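Local coordinates for tryptophan halogenase (PDB 2PYX), which probably acts as a flavin-dependent tryptophan halogenase, an FAD-binding enzyme of the monooxygenase type, at residues L245-V250 with Q403-L408. Residues are numbered along the deposited sequence; the frame is centred on the assembly and turned at random.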
ATOM      1  N   LEU A 245      11.993  15.488  -2.150  1.00 10.27           N
ATOM      2  CA  LEU A 245      11.088  16.366  -1.403  1.00  9.11           C
ATOM      3  C   LEU A 245      10.726  15.733  -0.032  1.00  9.95           C
ATOM      4  O   LEU A 245       9.823  14.897   0.109  1.00  9.22           O
ATOM      5  CB  LEU A 245       9.811  16.677  -2.198  1.00 10.49           C
ATOM      6  CG  LEU A 245      10.044  17.213  -3.607  1.00 12.24           C
ATOM      7  CD1 LEU A 245       8.724  17.507  -4.218  1.00 12.62           C
ATOM      8  CD2 LEU A 245      10.964  18.404  -3.610  1.00 15.73           C
ATOM      9  N   SER A 246      11.476  16.133   0.989  1.00  9.71           N
ATOM     10  CA  SER A 246      11.259  15.605   2.312  1.00  8.01           C
ATOM     11  C   SER A 246       9.895  15.969   2.842  1.00  7.64           C
ATOM     12  O   SER A 246       9.477  17.141   2.745  1.00  8.02           O
ATOM     13  CB  SER A 246      12.280  16.196   3.290  1.00  9.46           C
ATOM     14  OG  SER A 246      12.034  15.726   4.610  1.00 10.71           O
ATOM     15  N   GLN A 247       9.241  14.984   3.467  1.00  7.95           N
ATOM     16  CA  GLN A 247       7.960  15.187   4.082  1.00  8.81           C
ATOM     17  C   GLN A 247       8.002  14.996   5.596  1.00  8.12           C
ATOM     18  O   GLN A 247       6.981  14.867   6.276  1.00  7.94           O
ATOM     19  CB  GLN A 247       6.917  14.279   3.454  1.00  8.98           C
ATOM     20  CG  GLN A 247       6.786  14.499   1.920  1.00 10.02           C
ATOM     21  CD  GLN A 247       6.347  15.867   1.536  1.00 11.98           C
ATOM     22  OE1 GLN A 247       5.429  16.414   2.140  1.00 15.65           O
ATOM     23  NE2 GLN A 247       7.000  16.458   0.510  1.00  9.80           N
ATOM     24  N   LYS A 248       9.214  15.020   6.137  1.00  7.67           N
ATOM     25  CA  LYS A 248       9.354  14.798   7.581  1.00  6.76           C
ATOM     26  C   LYS A 248       8.723  15.927   8.386  1.00  7.48           C
ATOM     27  O   LYS A 248       8.305  15.688   9.521  1.00  7.72           O
ATOM     28  CB  LYS A 248      10.829  14.612   7.992  1.00  8.58           C
ATOM     29  CG  LYS A 248      10.980  13.846   9.283  1.00  6.86           C
ATOM     30  CD  LYS A 248      12.329  13.948   9.872  1.00  9.97           C
ATOM     31  CE  LYS A 248      13.414  13.325   9.054  1.00 10.15           C
ATOM     32  NZ  LYS A 248      14.743  13.237   9.825  1.00  9.99           N
ATOM     33  N   SER A 249       8.652  17.138   7.833  1.00  7.66           N
ATOM     34  CA  SER A 249       8.062  18.262   8.576  1.00  7.15           C
ATOM     35  C   SER A 249       6.533  18.137   8.715  1.00  7.15           C
ATOM     36  O   SER A 249       5.891  18.849   9.496  1.00  7.63           O
ATOM     37  CB  SER A 249       8.449  19.613   7.966  1.00  9.69           C
ATOM     38  OG  SER A 249       7.778  19.813   6.768  1.00 11.06           O
ATOM     39  N   VAL A 250       5.966  17.205   7.942  1.00  7.21           N
ATOM     40  CA  VAL A 250       4.565  16.846   8.032  1.00  7.39           C
ATOM     41  C   VAL A 250       4.344  15.618   8.919  1.00  6.84           C
ATOM     42  O   VAL A 250       3.500  15.628   9.796  1.00  6.94           O
ATOM     43  CB  VAL A 250       3.975  16.568   6.614  1.00  9.10           C
ATOM     44  CG1 VAL A 250       2.506  16.123   6.667  1.00  7.59           C
ATOM     45  CG2 VAL A 250       4.096  17.786   5.751  1.00  9.98           C
ATOM     46  N   GLN A 403      -1.809  13.343  -2.208  1.00  8.00           N
ATOM     47  CA  GLN A 403      -2.914  12.657  -1.574  1.00  7.38           C
ATOM     48  C   GLN A 403      -2.431  11.738  -0.480  1.00  7.62           C
ATOM     49  O   GLN A 403      -3.070  11.665   0.587  1.00  8.70           O
ATOM     50  CB  GLN A 403      -3.721  11.857  -2.574  1.00  8.22           C
ATOM     51  CG  GLN A 403      -5.040  11.449  -1.981  1.00 11.77           C
ATOM     52  CD  GLN A 403      -5.823  10.453  -2.780  1.00 11.78           C
ATOM     53  OE1 GLN A 403      -5.316   9.417  -3.207  1.00 11.23           O
ATOM     54  NE2 GLN A 403      -7.147  10.731  -2.896  1.00 14.97           N
ATOM     55  N   ILE A 404      -1.325  11.027  -0.701  1.00  7.22           N
ATOM     56  CA  ILE A 404      -0.808  10.097   0.313  1.00  7.78           C
ATOM     57  C   ILE A 404      -0.408  10.909   1.543  1.00  7.88           C
ATOM     58  O   ILE A 404      -0.757  10.582   2.668  1.00  8.16           O
ATOM     59  CB  ILE A 404       0.394   9.315  -0.247  1.00  7.83           C
ATOM     60  CG1 ILE A 404      -0.068   8.257  -1.238  1.00 11.03           C
ATOM     61  CG2 ILE A 404       1.188   8.710   0.893  1.00 10.42           C
ATOM     62  CD1 ILE A 404       0.996   7.773  -2.138  1.00 11.48           C
ATOM     63  N   ILE A 405       0.339  11.992   1.357  1.00  7.46           N
ATOM     64  CA  ILE A 405       0.816  12.753   2.495  1.00  7.89           C
ATOM     65  C   ILE A 405      -0.378  13.317   3.288  1.00  8.42           C
ATOM     66  O   ILE A 405      -0.452  13.254   4.532  1.00  8.95           O
ATOM     67  CB  ILE A 405       1.812  13.840   2.104  1.00  9.18           C
ATOM     68  CG1 ILE A 405       3.063  13.237   1.459  1.00  8.55           C
ATOM     69  CG2 ILE A 405       2.195  14.684   3.348  1.00 11.04           C
ATOM     70  CD1 ILE A 405       3.761  12.224   2.321  1.00 11.40           C
ATOM     71  N   ASP A 406      -1.348  13.849   2.561  1.00  7.53           N
ATOM     72  CA  ASP A 406      -2.485  14.462   3.213  1.00  7.04           C
ATOM     73  C   ASP A 406      -3.327  13.406   3.931  1.00  8.51           C
ATOM     74  O   ASP A 406      -3.811  13.628   5.046  1.00  8.94           O
ATOM     75  CB  ASP A 406      -3.385  15.183   2.189  1.00  6.29           C
ATOM     76  CG  ASP A 406      -2.797  16.483   1.703  1.00 10.15           C
ATOM     77  OD1 ASP A 406      -1.705  16.910   2.158  1.00 13.14           O
ATOM     78  OD2 ASP A 406      -3.483  17.109   0.824  1.00 16.42           O
ATOM     79  N   PHE A 407      -3.530  12.266   3.282  1.00  6.17           N
ATOM     80  CA  PHE A 407      -4.353  11.207   3.870  1.00  7.35           C
ATOM     81  C   PHE A 407      -3.689  10.663   5.139  1.00  8.03           C
ATOM     82  O   PHE A 407      -4.344  10.472   6.168  1.00  8.05           O
ATOM     83  CB  PHE A 407      -4.649  10.081   2.865  1.00  8.53           C
ATOM     84  CG  PHE A 407      -5.564   9.013   3.415  1.00  7.69           C
ATOM     85  CD1 PHE A 407      -6.753   9.346   4.035  1.00  7.82           C
ATOM     86  CD2 PHE A 407      -5.217   7.676   3.333  1.00  9.01           C
ATOM     87  CE1 PHE A 407      -7.607   8.349   4.538  1.00  8.69           C
ATOM     88  CE2 PHE A 407      -6.065   6.685   3.813  1.00  8.45           C
ATOM     89  CZ  PHE A 407      -7.251   7.028   4.418  1.00  9.05           C
ATOM     90  N   LEU A 408      -2.389  10.386   5.063  1.00  6.87           N
ATOM     91  CA  LEU A 408      -1.671   9.921   6.261  1.00  7.00           C
ATOM     92  C   LEU A 408      -1.719  10.959   7.354  1.00  7.35           C
ATOM     93  O   LEU A 408      -2.043  10.663   8.489  1.00  8.05           O
ATOM     94  CB  LEU A 408      -0.237   9.570   5.922  1.00  6.69           C
ATOM     95  CG  LEU A 408      -0.030   8.141   5.416  1.00  8.53           C
ATOM     96  CD1 LEU A 408      -0.911   7.747   4.234  1.00 10.55           C
ATOM     97  CD2 LEU A 408       1.447   7.893   5.110  1.00  8.29           C
TER
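Ile-405 alone carries the side of helix 383-413 in this contact, meeting Gln-247 and Val-250. The packing is mainly apolar, and no hydrogen bond passes between residues 245-250 and 403-408. Ile-405 uses both branches, and its CG2 methyl touches both residues. That methyl meets Val-250 CG1 at 3.6 Å. Both methyls lie anti to their own backbone N (chi1 of Val-250 177°), which sends them out toward each other. The longer branch goes to Gln-247, where Ile-405 CD1 lies 3.8 Å from Gln-247 CG and also touches CB. Gln-247 OE1 stands 3.9 Å from Ile-405 CG2, a plain van der Waals neighbour.

Several polar bonds shape the turn in 245-250. The Gln-247 chain bends at chi2 (-62°) and turns its amide back toward the strand. Gln-247 NE2 then donates to Leu-245 O at 3.3 Å, from above the carbonyl plane and not on a lone pair. With an alanine here, CG and the amide are gone; Ile-405 CD1 would probably keep little more than the CB contact, and Leu-245 O would lose this donor. Lys-248 N donates almost straight to Ser-246 OG at 3.3 Å, forming an ST turn. Val-250 N bonds to Gln-247 O at 3.0 Å in the first turn of the short helix.

Leu-251 extends the apolar patch, touching both Ile-405 and Leu-408. Lys-409 NZ adds a polar tie from the long helix to Val-250 O. On another face of that helix, Phe-407 touches Glu-361, a predicted tryptophan-binding residue. The arrangement is the packing of a strand-to-helix junction against a long helix: strand 244-246 leads into the N-cap residue Gln-247, which with Val-250 of helix 248-251 rests on helix 383-413 of the tryptophan halogenase fold.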